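Local coordinates for Cyp101j2 (Sphingobium yanoikuyae, PDB 5KYO), which is a haem-dependent cytochrome P450 monooxygenase that probably hydroxylates the monoterpene 1,8-cineole, at residues T154-A157 and V158-E162. Residues are numbered along the deposited sequence; the frame is centred on the assembly and turned at random.
Sequences TDLA and VSLIE
L156 and L160 sit one turn apart on the helix, their side chains crossing at a slant with L156 CG 3.9 Å from L160 CD1. Both leucines carry their apolar ends to the side chain of L180, and L160 also meets Q179 and F176. V158, beta-branched, lays CG2 3.1 Å from T154 O, while its CG2 and T154 CG2 approach only to 4.3 Å. Small A157 is buried, its methyl adding little bulk to the helix face.

Among backbone bonds, L156 O accepts one from L160 N at 3.0 Å, met fairly end-on at 158°. It belongs to the regular i to i+4 ladder of an alpha helix, whose other rungs include V158 N to T154 O, S159 N to D155 O and I161 N to A157 O. All lie within helix 149-164 of the P450 fold, which packs beside helix 382-399: V158 touches E395 and R399, and I161 also reaches R399.

In the conformer described here, one of two modelled for S159, OG donates a second hydrogen bond to L156 O over 2.8 Å, bent well off the C=O line (120°) and tilted somewhat out of the carbonyl plane. Rotation about CA-CB (chi1 73°) sets OG between the backbone N and the carbonyl carbon, turning it back toward the preceding turn. A short polar side chain suits this exposed position, because the helix itself can satisfy its hydroxyl.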
ATOM      1  N   THR A 154     -12.605   3.985 -15.543  1.00 15.75           N
ATOM      2  CA  THR A 154     -13.353   5.169 -15.959  1.00 20.19           C
ATOM      3  C   THR A 154     -14.855   5.009 -15.736  1.00 18.75           C
ATOM      4  O   THR A 154     -15.494   5.868 -15.160  1.00 13.96           O
ATOM      5  CB  THR A 154     -13.083   5.493 -17.428  1.00 14.74           C
ATOM      6  OG1 THR A 154     -11.706   5.857 -17.578  1.00 19.66           O
ATOM      7  CG2 THR A 154     -13.973   6.643 -17.911  1.00 20.20           C
ATOM      8  N   ASP A 155     -15.421   3.897 -16.187  1.00 14.77           N
ATOM      9  CA  ASP A 155     -16.865   3.700 -16.072  1.00 15.39           C
ATOM     10  C   ASP A 155     -17.312   3.584 -14.630  1.00 17.98           C
ATOM     11  O   ASP A 155     -18.402   4.031 -14.279  1.00 17.29           O
ATOM     12  CB  ASP A 155     -17.305   2.437 -16.843  1.00 19.51           C
ATOM     13  CG  ASP A 155     -17.116   2.576 -18.337  1.00 29.78           C
ATOM     14  OD1 ASP A 155     -16.973   3.722 -18.817  1.00 33.36           O
ATOM     15  OD2 ASP A 155     -17.118   1.539 -19.031  1.00 34.75           O
ATOM     16  N   LEU A 156     -16.483   2.951 -13.802  1.00 20.88           N
ATOM     17  CA  LEU A 156     -16.794   2.781 -12.382  1.00 18.68           C
ATOM     18  C   LEU A 156     -16.757   4.113 -11.615  1.00 13.90           C
ATOM     19  O   LEU A 156     -17.693   4.438 -10.897  1.00 17.78           O
ATOM     20  CB  LEU A 156     -15.832   1.795 -11.749  1.00 16.63           C
ATOM     21  CG  LEU A 156     -16.128   1.415 -10.298  1.00 33.08           C
ATOM     22  CD1 LEU A 156     -17.601   1.051 -10.120  1.00 32.68           C
ATOM     23  CD2 LEU A 156     -15.223   0.264  -9.870  1.00 31.51           C
ATOM     24  N   ALA A 157     -15.663   4.854 -11.779  1.00 13.92           N
ATOM     25  CA  ALA A 157     -15.527   6.195 -11.223  1.00 13.92           C
ATOM     26  C   ALA A 157     -16.692   7.065 -11.615  1.00 13.89           C
ATOM     27  O   ALA A 157     -17.293   7.711 -10.776  1.00 13.86           O
ATOM     28  CB  ALA A 157     -14.227   6.827 -11.681  1.00 18.16           C
ATOM     29  N   VAL A 158     -17.020   7.089 -12.907  1.00 13.89           N
ATOM     30  CA  VAL A 158     -18.107   7.936 -13.389  1.00 13.87           C
ATOM     31  C   VAL A 158     -19.433   7.557 -12.745  1.00 15.61           C
ATOM     32  O   VAL A 158     -20.192   8.423 -12.330  1.00 13.81           O
ATOM     33  CB  VAL A 158     -18.253   7.854 -14.947  1.00 13.89           C
ATOM     34  CG1 VAL A 158     -19.577   8.440 -15.412  1.00 16.48           C
ATOM     35  CG2 VAL A 158     -17.082   8.538 -15.641  1.00 20.14           C
ATOM     36  N   SER A 159     -19.714   6.254 -12.667  1.00 18.78           N
ATOM     37  CA  SER A 159     -20.982   5.790 -12.123  0.66 18.91           C
ATOM     38  C   SER A 159     -21.095   6.163 -10.647  1.00 18.17           C
ATOM     39  O   SER A 159     -22.151   6.590 -10.183  1.00 15.49           O
ATOM     40  CB  SER A 159     -21.145   4.274 -12.328  0.66 16.33           C
ATOM     41  OG  SER A 159     -20.313   3.515 -11.460  0.66 15.91           O
ATOM     42  N   LEU A 160     -20.001   6.029  -9.921  1.00 13.80           N
ATOM     43  CA  LEU A 160     -20.025   6.355  -8.507  1.00 13.79           C
ATOM     44  C   LEU A 160     -20.231   7.851  -8.300  1.00 15.30           C
ATOM     45  O   LEU A 160     -21.050   8.250  -7.483  1.00 16.32           O
ATOM     46  CB  LEU A 160     -18.737   5.887  -7.826  1.00 18.06           C
ATOM     47  CG  LEU A 160     -18.550   4.355  -7.845  1.00 13.82           C
ATOM     48  CD1 LEU A 160     -17.123   3.991  -7.504  1.00 17.03           C
ATOM     49  CD2 LEU A 160     -19.500   3.702  -6.854  1.00 13.80           C
ATOM     50  N   ILE A 161     -19.498   8.665  -9.046  1.00 13.79           N
ATOM     51  CA  ILE A 161     -19.602  10.121  -8.900  1.00 13.79           C
ATOM     52  C   ILE A 161     -20.983  10.608  -9.288  1.00 18.17           C
ATOM     53  O   ILE A 161     -21.553  11.453  -8.604  1.00 13.74           O
ATOM     54  CB  ILE A 161     -18.536  10.843  -9.763  1.00 13.82           C
ATOM     55  CG1 ILE A 161     -17.123  10.487  -9.252  1.00 13.84           C
ATOM     56  CG2 ILE A 161     -18.812  12.346  -9.828  1.00 14.47           C
ATOM     57  CD1 ILE A 161     -16.017  10.782 -10.241  1.00 13.88           C
ATOM     58  N   GLU A 162     -21.542  10.092 -10.388  1.00 13.76           N
ATOM     59  CA  GLU A 162     -22.850  10.600 -10.781  1.00 16.35           C
ATOM     60  C   GLU A 162     -23.898  10.200  -9.751  1.00 18.68           C
ATOM     61  O   GLU A 162     -24.898  10.906  -9.557  1.00 18.25           O
ATOM     62  CB  GLU A 162     -23.232  10.115 -12.175  1.00 15.96           C
ATOM     63  CG  GLU A 162     -22.402  10.754 -13.248  1.00 17.89           C
ATOM     64  CD  GLU A 162     -22.598  12.262 -13.324  1.00 21.88           C
ATOM     65  OE1 GLU A 162     -23.673  12.764 -12.922  1.00 24.67           O
ATOM     66  OE2 GLU A 162     -21.674  12.945 -13.801  1.00 29.75           O
TER